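Protein toll (Drosophila melanogaster, PDB 4LXR) serves as the cell-surface receptor for activated Spätzle C-106, switching on the Toll pathway in antifungal immunity and in embryonic dorsal-ventral patterning. Local coordinates at residues A[136-139]-A[140-144]; A[159-163]-A[164-168]; A[117-120]-A[121-124]; A[81-85]-A[86-90]; A[175-179]-A[180-184]. One frame throughout, in Å; residues are numbered along the deposited sequence.

Interaction 1 of 5, residues A[136-139]-A[140-144]. With NAG (2-acetamido-2-deoxy-beta-D-glucopyranose), chain I.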
loop_
_atom_site.group_PDB
_atom_site.type_symbol
_atom_site.label_atom_id
_atom_site.label_comp_id
_atom_site.label_asym_id
_atom_site.label_seq_id
_atom_site.Cartn_x
_atom_site.Cartn_y
_atom_site.Cartn_z
ATOM N N THR A 136 20.054 30.585 -28.464
ATOM C CA THR A 136 19.633 30.606 -29.851
ATOM C C THR A 136 18.660 31.769 -30.089
ATOM O O THR A 136 18.128 32.377 -29.142
ATOM C CB THR A 136 18.941 29.258 -30.226
ATOM O OG1 THR A 136 19.054 29.029 -31.630
ATOM C CG2 THR A 136 17.475 29.265 -29.827
ATOM N N HIS A 137 18.426 32.077 -31.356
ATOM C CA HIS A 137 17.507 33.151 -31.703
ATOM C C HIS A 137 16.537 32.654 -32.731
ATOM O O HIS A 137 16.952 32.123 -33.767
ATOM C CB HIS A 137 18.243 34.356 -32.297
ATOM C CG HIS A 137 17.325 35.482 -32.668
ATOM N ND1 HIS A 137 16.993 35.777 -33.975
ATOM C CD2 HIS A 137 16.642 36.364 -31.898
ATOM C CE1 HIS A 137 16.168 36.810 -33.996
ATOM N NE2 HIS A 137 15.936 37.182 -32.749
ATOM N N ILE A 138 15.249 32.797 -32.451
ATOM C CA ILE A 138 14.235 32.446 -33.457
ATOM C C ILE A 138 13.805 33.695 -34.247
ATOM O O ILE A 138 13.323 34.658 -33.654
ATOM C CB ILE A 138 13.035 31.785 -32.804
ATOM C CG1 ILE A 138 13.491 30.492 -32.088
ATOM C CG2 ILE A 138 11.937 31.469 -33.839
ATOM C CD1 ILE A 138 12.422 29.921 -31.269
ATOM N N PRO A 139 14.010 33.695 -35.582
ATOM C CA PRO A 139 13.644 34.883 -36.380
ATOM C C PRO A 139 12.140 34.900 -36.567
ATOM O O PRO A 139 11.528 33.849 -36.762
ATOM C CB PRO A 139 14.337 34.637 -37.725
ATOM C CG PRO A 139 14.389 33.163 -37.852
ATOM C CD PRO A 139 14.594 32.635 -36.420
ATOM N N ALA A 140 11.550 36.085 -36.507
ATOM C CA ALA A 140 10.109 36.204 -36.446
ATOM C C ALA A 140 9.402 35.910 -37.772
ATOM O O ALA A 140 8.178 35.838 -37.811
ATOM C CB ALA A 140 9.725 37.563 -35.908
ATOM N N ASN A 141 10.161 35.730 -38.851
ATOM C CA ASN A 141 9.566 35.208 -40.075
ATOM C C ASN A 141 9.596 33.672 -40.186
ATOM O O ASN A 141 9.254 33.126 -41.243
ATOM C CB ASN A 141 10.195 35.852 -41.321
ATOM C CG ASN A 141 11.571 35.317 -41.627
ATOM O OD1 ASN A 141 12.248 34.726 -40.763
ATOM N ND2 ASN A 141 12.012 35.532 -42.862
ATOM N N LEU A 142 9.996 32.986 -39.114
ATOM C CA LEU A 142 10.086 31.509 -39.127
ATOM C C LEU A 142 8.830 30.838 -39.702
ATOM O O LEU A 142 8.920 29.921 -40.533
ATOM C CB LEU A 142 10.389 30.961 -37.718
ATOM C CG LEU A 142 10.474 29.425 -37.622
ATOM C CD1 LEU A 142 11.630 28.872 -38.473
ATOM C CD2 LEU A 142 10.545 28.909 -36.182
ATOM N N LEU A 143 7.657 31.328 -39.307
ATOM C CA LEU A 143 6.396 30.626 -39.584
ATOM C C LEU A 143 5.611 31.273 -40.712
ATOM O O LEU A 143 4.372 31.222 -40.758
ATOM C CB LEU A 143 5.545 30.531 -38.305
ATOM C CG LEU A 143 6.240 29.771 -37.147
ATOM C CD1 LEU A 143 5.442 29.912 -35.864
ATOM C CD2 LEU A 143 6.436 28.298 -37.503
ATOM N N THR A 144 6.349 31.873 -41.638
ATOM C CA THR A 144 5.744 32.434 -42.829
ATOM C C THR A 144 4.997 31.354 -43.592
ATOM O O THR A 144 5.542 30.293 -43.845
ATOM C CB THR A 144 6.823 33.066 -43.746
ATOM O OG1 THR A 144 7.471 34.120 -43.024
ATOM C CG2 THR A 144 6.208 33.592 -45.062
HETATM C C1 NAG I . 21.605 33.610 -33.740
HETATM C C2 NAG I . 23.132 33.457 -33.699
HETATM C C3 NAG I . 23.767 34.509 -32.776
HETATM C C4 NAG I . 23.237 35.911 -33.057
HETATM C C5 NAG I . 21.715 35.913 -33.079
HETATM C C6 NAG I . 21.133 37.260 -33.446
HETATM C C7 NAG I . 24.189 31.248 -33.972
HETATM C C8 NAG I . 24.651 31.730 -35.317
HETATM N N2 NAG I . 23.481 32.119 -33.247
HETATM O O3 NAG I . 25.180 34.490 -32.950
HETATM O O4 NAG I . 23.674 36.808 -32.041
HETATM O O5 NAG I . 21.261 34.969 -34.059
HETATM O O6 NAG I . 20.507 37.250 -34.724
HETATM O O7 NAG I . 24.449 30.121 -33.557
#

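Interaction 2 of 5, residues A[159-163]-A[164-168]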
loop_
_atom_site.group_PDB
_atom_site.type_symbol
_atom_site.label_atom_id
_atom_site.label_comp_id
_atom_site.label_asym_id
_atom_site.label_seq_id
_atom_site.Cartn_x
_atom_site.Cartn_y
_atom_site.Cartn_z
ATOM N N GLU A 159 12.964 35.292 -24.948
ATOM C CA GLU A 159 12.756 36.535 -24.197
ATOM C C GLU A 159 11.620 37.398 -24.740
ATOM O O GLU A 159 10.957 38.108 -23.979
ATOM C CB GLU A 159 14.062 37.350 -24.178
ATOM C CG GLU A 159 15.177 36.607 -23.426
ATOM C CD GLU A 159 16.564 37.213 -23.584
ATOM O OE1 GLU A 159 17.312 37.236 -22.585
ATOM O OE2 GLU A 159 16.919 37.636 -24.696
ATOM N N GLU A 160 11.421 37.366 -26.055
ATOM C CA GLU A 160 10.357 38.159 -26.663
ATOM C C GLU A 160 9.989 37.615 -28.032
ATOM O O GLU A 160 10.809 36.991 -28.706
ATOM C CB GLU A 160 10.778 39.632 -26.753
ATOM C CG GLU A 160 12.012 39.851 -27.601
ATOM C CD GLU A 160 12.834 41.046 -27.139
ATOM O OE1 GLU A 160 12.443 42.196 -27.451
ATOM O OE2 GLU A 160 13.868 40.831 -26.462
ATOM N N MET A 161 8.745 37.829 -28.448
ATOM C CA MET A 161 8.341 37.449 -29.791
ATOM C C MET A 161 7.731 38.629 -30.513
ATOM O O MET A 161 6.690 39.135 -30.088
ATOM C CB MET A 161 7.327 36.316 -29.754
ATOM C CG MET A 161 7.890 35.033 -29.164
ATOM S SD MET A 161 6.578 33.929 -28.626
ATOM C CE MET A 161 7.457 32.379 -28.395
ATOM N N PRO A 162 8.370 39.063 -31.616
ATOM C CA PRO A 162 7.786 40.165 -32.391
ATOM C C PRO A 162 6.455 39.663 -32.907
ATOM O O PRO A 162 6.300 38.462 -33.196
ATOM C CB PRO A 162 8.803 40.405 -33.536
ATOM C CG PRO A 162 10.116 39.904 -32.980
ATOM C CD PRO A 162 9.716 38.688 -32.091
ATOM N N SER A 163 5.497 40.574 -32.949
ATOM C CA SER A 163 4.121 40.270 -33.319
ATOM C C SER A 163 4.006 39.582 -34.674
ATOM O O SER A 163 3.058 38.856 -34.892
ATOM C CB SER A 163 3.289 41.563 -33.351
ATOM O OG SER A 163 3.156 42.101 -32.046
ATOM N N HIS A 164 4.955 39.822 -35.582
ATOM C CA HIS A 164 4.786 39.341 -36.951
ATOM C C HIS A 164 5.005 37.835 -37.122
ATOM O O HIS A 164 4.757 37.293 -38.200
ATOM C CB HIS A 164 5.552 40.205 -37.993
ATOM C CG HIS A 164 7.047 40.030 -38.001
ATOM N ND1 HIS A 164 7.909 40.919 -37.382
ATOM C CD2 HIS A 164 7.836 39.121 -38.627
ATOM C CE1 HIS A 164 9.159 40.545 -37.598
ATOM N NE2 HIS A 164 9.144 39.452 -38.347
ATOM N N LEU A 165 5.408 37.161 -36.041
ATOM C CA LEU A 165 5.565 35.710 -36.050
ATOM C C LEU A 165 4.218 35.086 -36.316
ATOM O O LEU A 165 4.125 34.058 -36.997
ATOM C CB LEU A 165 6.134 35.194 -34.721
ATOM C CG LEU A 165 6.317 33.665 -34.590
ATOM C CD1 LEU A 165 7.581 33.138 -35.320
ATOM C CD2 LEU A 165 6.360 33.272 -33.150
ATOM N N PHE A 166 3.174 35.748 -35.817
ATOM C CA PHE A 166 1.808 35.241 -35.894
ATOM C C PHE A 166 1.018 35.615 -37.140
ATOM O O PHE A 166 -0.158 35.225 -37.264
ATOM C CB PHE A 166 1.035 35.669 -34.634
ATOM C CG PHE A 166 1.748 35.310 -33.350
ATOM C CD1 PHE A 166 1.576 34.057 -32.779
ATOM C CD2 PHE A 166 2.608 36.208 -32.741
ATOM C CE1 PHE A 166 2.238 33.713 -31.608
ATOM C CE2 PHE A 166 3.278 35.867 -31.576
ATOM C CZ PHE A 166 3.079 34.605 -31.001
ATOM N N ASP A 167 1.653 36.337 -38.066
ATOM C CA ASP A 167 0.985 36.856 -39.278
ATOM C C ASP A 167 0.162 35.802 -40.039
ATOM O O ASP A 167 -0.953 36.073 -40.453
ATOM C CB ASP A 167 2.016 37.489 -40.250
ATOM C CG ASP A 167 2.247 38.993 -40.001
ATOM O OD1 ASP A 167 1.811 39.501 -38.950
ATOM O OD2 ASP A 167 2.877 39.665 -40.861
ATOM N N ASP A 168 0.704 34.596 -40.220
ATOM C CA ASP A 168 0.038 33.618 -41.095
ATOM C C ASP A 168 -0.612 32.435 -40.351
ATOM O O ASP A 168 -1.000 31.426 -40.961
ATOM C CB ASP A 168 1.032 33.122 -42.152
ATOM C CG ASP A 168 1.535 34.252 -43.055
ATOM O OD1 ASP A 168 0.733 35.150 -43.389
ATOM O OD2 ASP A 168 2.725 34.254 -43.412
HETATM O O HOH W 1 0.824 39.405 -36.756
#

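Interaction 3 of 5, residues A[117-120]-A[121-124]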
loop_
_atom_site.group_PDB
_atom_site.type_symbol
_atom_site.label_atom_id
_atom_site.label_comp_id
_atom_site.label_asym_id
_atom_site.label_seq_id
_atom_site.Cartn_x
_atom_site.Cartn_y
_atom_site.Cartn_z
ATOM N N GLN A 117 13.725 29.321 -44.188
ATOM C CA GLN A 117 14.067 28.310 -45.195
ATOM C C GLN A 117 13.947 26.858 -44.694
ATOM O O GLN A 117 13.556 25.960 -45.442
ATOM C CB GLN A 117 15.474 28.555 -45.745
ATOM C CG GLN A 117 15.861 27.588 -46.861
ATOM C CD GLN A 117 17.214 27.907 -47.472
ATOM O OE1 GLN A 117 17.442 27.681 -48.664
ATOM N NE2 GLN A 117 18.120 28.430 -46.656
ATOM N N HIS A 118 14.251 26.629 -43.423
ATOM C CA HIS A 118 14.185 25.272 -42.873
ATOM C C HIS A 118 12.798 24.649 -42.994
ATOM O O HIS A 118 12.659 23.418 -43.006
ATOM C CB HIS A 118 14.678 25.256 -41.426
ATOM C CG HIS A 118 16.152 25.482 -41.300
ATOM N ND1 HIS A 118 16.722 26.125 -40.223
ATOM C CD2 HIS A 118 17.175 25.159 -42.130
ATOM C CE1 HIS A 118 18.034 26.168 -40.381
ATOM N NE2 HIS A 118 18.336 25.590 -41.530
ATOM N N LEU A 119 11.771 25.481 -43.129
ATOM C CA LEU A 119 10.412 24.953 -43.216
ATOM C C LEU A 119 9.818 25.009 -44.620
ATOM O O LEU A 119 8.635 24.721 -44.789
ATOM C CB LEU A 119 9.481 25.647 -42.206
ATOM C CG LEU A 119 9.735 25.384 -40.715
ATOM C CD1 LEU A 119 8.814 26.253 -39.882
ATOM C CD2 LEU A 119 9.522 23.888 -40.353
ATOM N N ASP A 120 10.625 25.381 -45.622
ATOM C CA ASP A 120 10.182 25.313 -47.018
ATOM C C ASP A 120 9.579 23.927 -47.324
ATOM O O ASP A 120 10.094 22.907 -46.850
ATOM C CB ASP A 120 11.344 25.579 -47.984
ATOM C CG ASP A 120 11.772 27.059 -48.029
ATOM O OD1 ASP A 120 11.105 27.931 -47.425
ATOM O OD2 ASP A 120 12.788 27.351 -48.697
ATOM N N ARG A 121 8.488 23.904 -48.096
ATOM C CA ARG A 121 7.768 22.669 -48.449
ATOM C C ARG A 121 7.048 21.957 -47.276
ATOM O O ARG A 121 6.405 20.924 -47.469
ATOM C CB ARG A 121 8.668 21.700 -49.236
ATOM C CG ARG A 121 9.486 22.393 -50.339
ATOM C CD ARG A 121 9.976 21.399 -51.408
ATOM N NE ARG A 121 10.867 20.367 -50.864
ATOM C CZ ARG A 121 12.177 20.534 -50.676
ATOM N NH1 ARG A 121 12.766 21.689 -50.976
ATOM N NH2 ARG A 121 12.908 19.550 -50.188
ATOM N N LEU A 122 7.126 22.519 -46.074
ATOM C CA LEU A 122 6.383 21.969 -44.941
ATOM C C LEU A 122 5.210 22.841 -44.491
ATOM O O LEU A 122 4.787 22.766 -43.325
ATOM C CB LEU A 122 7.322 21.671 -43.759
ATOM C CG LEU A 122 8.300 20.544 -44.117
ATOM C CD1 LEU A 122 9.291 20.254 -42.996
ATOM C CD2 LEU A 122 7.524 19.304 -44.484
ATOM N N HIS A 123 4.694 23.659 -45.408
ATOM C CA HIS A 123 3.563 24.558 -45.122
ATOM C C HIS A 123 2.251 23.799 -44.885
ATOM O O HIS A 123 1.283 24.374 -44.395
ATOM C CB HIS A 123 3.374 25.597 -46.249
ATOM C CG HIS A 123 4.553 26.498 -46.444
ATOM N ND1 HIS A 123 5.655 26.476 -45.612
ATOM C CD2 HIS A 123 4.821 27.425 -47.396
ATOM C CE1 HIS A 123 6.543 27.359 -46.037
ATOM N NE2 HIS A 123 6.060 27.947 -47.120
ATOM N N GLY A 124 2.229 22.512 -45.222
ATOM C CA GLY A 124 1.083 21.657 -44.938
ATOM C C GLY A 124 0.938 21.121 -43.513
ATOM O O GLY A 124 -0.094 20.507 -43.189
#

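Interaction 4 of 5, residues A[81-85]-A[86-90]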
loop_
_atom_site.group_PDB
_atom_site.type_symbol
_atom_site.label_atom_id
_atom_site.label_comp_id
_atom_site.label_asym_id
_atom_site.label_seq_id
_atom_site.Cartn_x
_atom_site.Cartn_y
_atom_site.Cartn_z
ATOM N N MET A 81 21.330 18.310 -36.288
ATOM C CA MET A 81 21.776 19.656 -36.636
ATOM C C MET A 81 20.853 20.233 -37.677
ATOM O O MET A 81 20.377 19.512 -38.563
ATOM C CB MET A 81 23.216 19.632 -37.170
ATOM C CG MET A 81 24.175 19.070 -36.142
ATOM S SD MET A 81 25.861 18.994 -36.697
ATOM C CE MET A 81 26.258 20.740 -36.808
ATOM N N LEU A 82 20.580 21.530 -37.560
ATOM C CA LEU A 82 19.871 22.237 -38.613
ATOM C C LEU A 82 20.715 22.156 -39.878
ATOM O O LEU A 82 21.923 22.439 -39.858
ATOM C CB LEU A 82 19.576 23.683 -38.208
ATOM C CG LEU A 82 18.536 23.730 -37.083
ATOM C CD1 LEU A 82 18.451 25.133 -36.440
ATOM C CD2 LEU A 82 17.175 23.263 -37.605
ATOM N N PRO A 83 20.080 21.761 -40.988
ATOM C CA PRO A 83 20.795 21.359 -42.201
ATOM C C PRO A 83 21.270 22.524 -43.078
ATOM O O PRO A 83 21.049 22.507 -44.290
ATOM C CB PRO A 83 19.752 20.516 -42.937
ATOM C CG PRO A 83 18.460 21.076 -42.516
ATOM C CD PRO A 83 18.631 21.521 -41.096
ATOM N N GLY A 84 21.921 23.512 -42.480
ATOM C CA GLY A 84 22.435 24.648 -43.237
ATOM C C GLY A 84 21.377 25.444 -43.999
ATOM O O GLY A 84 20.307 25.759 -43.475
ATOM N N HIS A 85 21.677 25.768 -45.249
ATOM C CA HIS A 85 20.754 26.510 -46.097
ATOM C C HIS A 85 19.879 25.567 -46.913
ATOM O O HIS A 85 19.502 25.871 -48.039
ATOM C CB HIS A 85 21.544 27.443 -47.010
ATOM C CG HIS A 85 22.362 28.446 -46.262
ATOM N ND1 HIS A 85 21.875 29.128 -45.164
ATOM C CD2 HIS A 85 23.637 28.867 -46.432
ATOM C CE1 HIS A 85 22.810 29.939 -44.703
ATOM N NE2 HIS A 85 23.889 29.799 -45.454
ATOM N N THR A 86 19.569 24.419 -46.319
ATOM C CA THR A 86 18.770 23.375 -46.936
ATOM C C THR A 86 17.479 23.171 -46.123
ATOM O O THR A 86 17.515 23.158 -44.903
ATOM C CB THR A 86 19.585 22.063 -46.946
ATOM O OG1 THR A 86 20.694 22.204 -47.842
ATOM C CG2 THR A 86 18.730 20.869 -47.347
ATOM N N PRO A 87 16.332 23.027 -46.798
ATOM C CA PRO A 87 15.090 22.758 -46.054
ATOM C C PRO A 87 15.118 21.378 -45.346
ATOM O O PRO A 87 15.727 20.435 -45.861
ATOM C CB PRO A 87 14.016 22.780 -47.141
ATOM C CG PRO A 87 14.637 23.743 -48.262
ATOM C CD PRO A 87 16.106 23.390 -48.218
ATOM N N ILE A 88 14.468 21.274 -44.186
ATOM C CA ILE A 88 14.363 19.996 -43.469
ATOM C C ILE A 88 13.592 19.039 -44.365
ATOM O O ILE A 88 13.835 17.832 -44.339
ATOM C CB ILE A 88 13.707 20.158 -42.071
ATOM C CG1 ILE A 88 14.635 20.950 -41.145
ATOM C CG2 ILE A 88 13.392 18.783 -41.390
ATOM C CD1 ILE A 88 13.950 21.529 -39.898
ATOM N N ALA A 89 12.710 19.593 -45.205
ATOM C CA ALA A 89 11.925 18.773 -46.136
ATOM C C ALA A 89 12.824 17.931 -47.047
ATOM O O ALA A 89 12.442 16.841 -47.463
ATOM C CB ALA A 89 10.993 19.647 -46.979
ATOM N N SER A 90 14.016 18.439 -47.358
ATOM C CA SER A 90 14.967 17.687 -48.168
ATOM C C SER A 90 15.508 16.429 -47.469
ATOM O O SER A 90 15.734 15.409 -48.114
ATOM C CB SER A 90 16.107 18.592 -48.626
ATOM O OG SER A 90 15.638 19.501 -49.608
#

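Interaction 5 of 5, residues A[175-179]-A[180-184]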
loop_
_atom_site.group_PDB
_atom_site.type_symbol
_atom_site.label_atom_id
_atom_site.label_comp_id
_atom_site.label_asym_id
_atom_site.label_seq_id
_atom_site.Cartn_x
_atom_site.Cartn_y
_atom_site.Cartn_z
ATOM N N ILE A 175 -1.253 27.196 -28.490
ATOM C CA ILE A 175 0.075 27.752 -28.367
ATOM C C ILE A 175 0.666 27.168 -27.108
ATOM O O ILE A 175 0.055 27.229 -26.039
ATOM C CB ILE A 175 0.045 29.283 -28.190
ATOM C CG1 ILE A 175 -0.064 29.963 -29.550
ATOM C CG2 ILE A 175 1.310 29.766 -27.464
ATOM C CD1 ILE A 175 -0.470 31.469 -29.483
ATOM N N GLU A 176 1.854 26.597 -27.241
ATOM C CA GLU A 176 2.577 26.104 -26.097
ATOM C C GLU A 176 3.905 26.858 -26.063
ATOM O O GLU A 176 4.844 26.500 -26.780
ATOM C CB GLU A 176 2.785 24.577 -26.201
ATOM C CG GLU A 176 3.657 23.969 -25.056
ATOM C CD GLU A 176 3.139 24.347 -23.666
ATOM O OE1 GLU A 176 2.421 23.521 -23.041
ATOM O OE2 GLU A 176 3.429 25.481 -23.205
ATOM N N PHE A 177 3.966 27.924 -25.263
ATOM C CA PHE A 177 5.214 28.691 -25.085
ATOM C C PHE A 177 5.730 28.541 -23.673
ATOM O O PHE A 177 6.526 29.359 -23.208
ATOM C CB PHE A 177 5.006 30.185 -25.381
ATOM C CG PHE A 177 4.785 30.494 -26.838
ATOM C CD1 PHE A 177 5.096 29.546 -27.816
ATOM C CD2 PHE A 177 4.277 31.734 -27.235
ATOM C CE1 PHE A 177 4.893 29.814 -29.185
ATOM C CE2 PHE A 177 4.048 32.019 -28.609
ATOM C CZ PHE A 177 4.385 31.061 -29.589
ATOM N N GLY A 178 5.254 27.504 -22.983
ATOM C CA GLY A 178 5.683 27.244 -21.628
ATOM C C GLY A 178 7.195 27.084 -21.554
ATOM O O GLY A 178 7.816 26.578 -22.484
ATOM N N SER A 179 7.769 27.555 -20.457
ATOM C CA SER A 179 9.184 27.381 -20.145
ATOM C C SER A 179 10.106 28.170 -21.062
ATOM O O SER A 179 11.080 27.652 -21.613
ATOM C CB SER A 179 9.573 25.897 -20.098
ATOM O OG SER A 179 10.700 25.730 -19.255
ATOM N N ASN A 180 9.794 29.447 -21.214
ATOM C CA ASN A 180 10.644 30.343 -21.964
ATOM C C ASN A 180 11.035 31.464 -21.042
ATOM O O ASN A 180 11.108 31.263 -19.823
ATOM C CB ASN A 180 9.941 30.837 -23.235
ATOM C CG ASN A 180 9.994 29.806 -24.357
ATOM O OD1 ASN A 180 11.054 29.578 -24.956
ATOM N ND2 ASN A 180 8.855 29.162 -24.636
ATOM N N LYS A 181 11.305 32.638 -21.600
ATOM C CA LYS A 181 11.694 33.775 -20.772
ATOM C C LYS A 181 10.830 34.998 -21.082
ATOM O O LYS A 181 11.296 36.140 -20.990
ATOM C CB LYS A 181 13.187 34.094 -20.961
ATOM C CG LYS A 181 14.158 33.103 -20.278
ATOM C CD LYS A 181 15.620 33.481 -20.625
ATOM C CE LYS A 181 16.661 32.669 -19.836
ATOM N NZ LYS A 181 18.084 33.082 -20.153
ATOM N N LEU A 182 9.571 34.762 -21.449
ATOM C CA LEU A 182 8.701 35.865 -21.867
ATOM C C LEU A 182 8.396 36.849 -20.737
ATOM O O LEU A 182 7.999 36.446 -19.647
ATOM C CB LEU A 182 7.405 35.336 -22.500
ATOM C CG LEU A 182 7.649 34.660 -23.850
ATOM C CD1 LEU A 182 6.448 33.846 -24.308
ATOM C CD2 LEU A 182 8.049 35.702 -24.908
ATOM N N ARG A 183 8.583 38.138 -21.001
ATOM C CA ARG A 183 8.307 39.179 -20.003
ATOM C C ARG A 183 7.023 39.931 -20.298
ATOM O O ARG A 183 6.405 40.514 -19.395
ATOM C CB ARG A 183 9.424 40.211 -19.979
ATOM C CG ARG A 183 10.770 39.680 -19.622
ATOM C CD ARG A 183 11.788 40.029 -20.697
ATOM N NE ARG A 183 13.110 40.145 -20.099
ATOM C CZ ARG A 183 13.919 39.122 -19.845
ATOM N NH1 ARG A 183 13.552 37.881 -20.163
ATOM N NH2 ARG A 183 15.106 39.348 -19.288
ATOM N N GLN A 184 6.658 39.964 -21.579
ATOM C CA GLN A 184 5.486 40.697 -22.025
ATOM C C GLN A 184 4.687 39.862 -23.020
ATOM O O GLN A 184 5.258 39.112 -23.805
ATOM C CB GLN A 184 5.894 42.038 -22.697
ATOM C CG GLN A 184 6.831 42.919 -21.865
ATOM C CD GLN A 184 6.156 43.476 -20.613
ATOM O OE1 GLN A 184 4.923 43.492 -20.517
ATOM N NE2 GLN A 184 6.963 43.934 -19.646
#

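Interaction 1 of 5, residues A[136-139]-A[140-144]
Two overlapping type I beta turns shape what is probably the variable part of a leucine-rich-repeat coil, and P139 and L142 close the first of them. L142 N donates to P139 O at 2.9 Å, with an N-H...O angle of 150° and the donor standing above the carbonyl plane. On the apolar side, I138 CG2 meets L142 CD2 at 3.7 Å, the two side chains crossing obliquely; with L142 CG anti to the backbone N (chi1 179°), its buried methyl can reach back to that branch. N141 OD1 lies beside the CB-CG edge of P139, 3.7 Å from CB. The second turn ends at T144, whose OG1 and N both donate to N141 O from the same face of that carbonyl, OG1 at 2.7 Å. Before the turns, H137 CB packs 3.5 Å from O5 of an N-acetylglucosamine. The stretch lies in the loop between strands 127-131 and 151-155; I138 leans on I158 and A140 on H164 of the following loop, while T144 touches R116 of the preceding one.

Interaction 2 of 5, residues A[159-163]-A[164-168]
The variable, convex-side part of leucine-rich repeat 1 turns here through a short 3-10 segment, held by two backbone bonds of the i to i+3 kind. L165 N donates to P162 O at 3.3 Å, nearly straight at 169°, and F166 N donates to S163 O at 3.2 Å. In both, the donor stands about 42° out of the carbonyl plane. S163 O also takes a bond from a water.

The aromatic ring of F166 is set by CG lying anti to the carbonyl carbon (chi1 -52°). This brings its edge against the S163 carbonyl, with S163 O near the ring plane and 3.4 Å from CD2. L165 CD2 rests over one face of the same ring, offset toward the rim, and M161 SD approaches CZ obliquely at 4.3 Å. The buried trio M161, L165 and F166 thus belongs to the hydrophobic core of the solenoid, where F166 also touches I189 and M193 of the next coil. S163 OG turns to that coil too, bonded to R187 O. On the outer side, H164 packs its imidazole obliquely against the proline, with ND1 4.0 Å from P162 CB.

Interaction 3 of 5, residues A[117-120]-A[121-124]
R121 follows D120 at the middle of a type II beta turn, L119 to L122, which ends the 3-10 segment 117-119 in a loop of the leucine-rich-repeat solenoid. R121 has the positive phi (67°) expected of the third residue of such a turn, and its CB comes within 3.0 Å of D120 O. Its chain bends at chi3, and the guanidinium goes to partners beyond the turn: NH2 forms a salt bridge with D93 and a hydrogen bond with S90, both on helix 88-94. The neighbouring carboxylate is not its mate, since D120 OD2 and R121 NH1 stand 6.1 Å apart.

L122 closes the turn. Its N donates to L119 O at 3.0 Å with an angle of 153°, the donor lying 40° out of the carbonyl plane. The side chain of L122 points toward the 3-10 segment, and the two leucines approach loosely through their methyls, L119 CD2 to L122 CD1 at 4.5 Å. Both are buried, and L122 also rests on A89 of helix 88-94, so this turn packs one coil on the coil before it. H123 then sets its ring beside the turn, near the L119 carbonyl, whose O also lies 3.5 Å from L122 CB.

Interaction 4 of 5, residues A[81-85]-A[86-90]
P83 and I88 carry the apolar side of this contact, their side chains crossing at about a right angle. The CG1 branch of I88 lies anti to its own carbonyl carbon (chi1 -68°), which directs it at the proline ring, 4.0 Å from P83 CD. The extended end of the same chain brings I88 CD1 to 4.3 Å from L82 CD2, so L82, P83 and I88 form one buried patch. On the other side of the ring, P83 CG sits 3.3 Å from T86 O. The backbone of G84 has positive phi (59°) and T86 N reaches back to P83 O at 3.2 Å, a weak bond bent to 135°. T86 CB packs 3.1 Å from that same P83 O. H118 of the following loop binds G84 O through its NE2, and F105 of strand 102-106 lies against both L82 and I88. The whole is a type II' beta turn, P83 to T86, with an inverse gamma turn centred on P83, leading from the loop after strand 74-78 into helix 88-94.

Interaction 5 of 5, residues A[175-179]-A[180-184]
N180 swings its carboxamide back over the chain toward F177, so that ND2 donates to F177 O at 2.7 Å and 167°. The bond lies almost in the amide plane of N180, yet the donor stands 60° out of the plane of the F177 carbonyl. CG of N180 is anti to its own carbonyl carbon (chi1 -80°), the setting that turns the amide inward. L182 CD1 meets F177 CB at 4.1 Å and approaches the ring obliquely, while I175 CG2 sits 3.5 Å above the ring plane, over its centre. N180 fills the asparagine position of the leucine-rich-repeat consensus LxxLxLxxN: its OD1 accepts from A156 N and I158 N and its ND2 also gives to L154 O, joining this coil to the one before. Losing the carboxamide to a leucine here would probably leave F177 O short of one donor and the A156 and I158 amides without their acceptor. On the strand side, E176 carries a carboxylate whose OE2 takes G178 N at 2.7 Å, while OE1 bonds to Y64 of the Spätzle chain. Farther along, R183 NH1 donates to K181 O at 3.0 Å, in the planes of both groups.

The five contacts follow one another along the N-terminal part of the solenoid, in the order 4, 3, 1, 2, 5. Interactions 4 and 3, with centres 10 Å apart, are joined by two polar bridges and by packing of D120 O on A89 CB at 3.4 Å. Interaction 3 meets interaction 1 through L119 CD1 and L143 CD2, 3.9 Å apart. Interactions 1 and 2 are the closest pair of centres, at 8 Å. The apolar core continues from interaction 2 into interaction 5, where F166 CZ lies 3.7 Å from F177 CE2. Of the five, interaction 5 alone touches Spätzle, through E176, whereas interaction 1 packs against an N-acetylglucosamine.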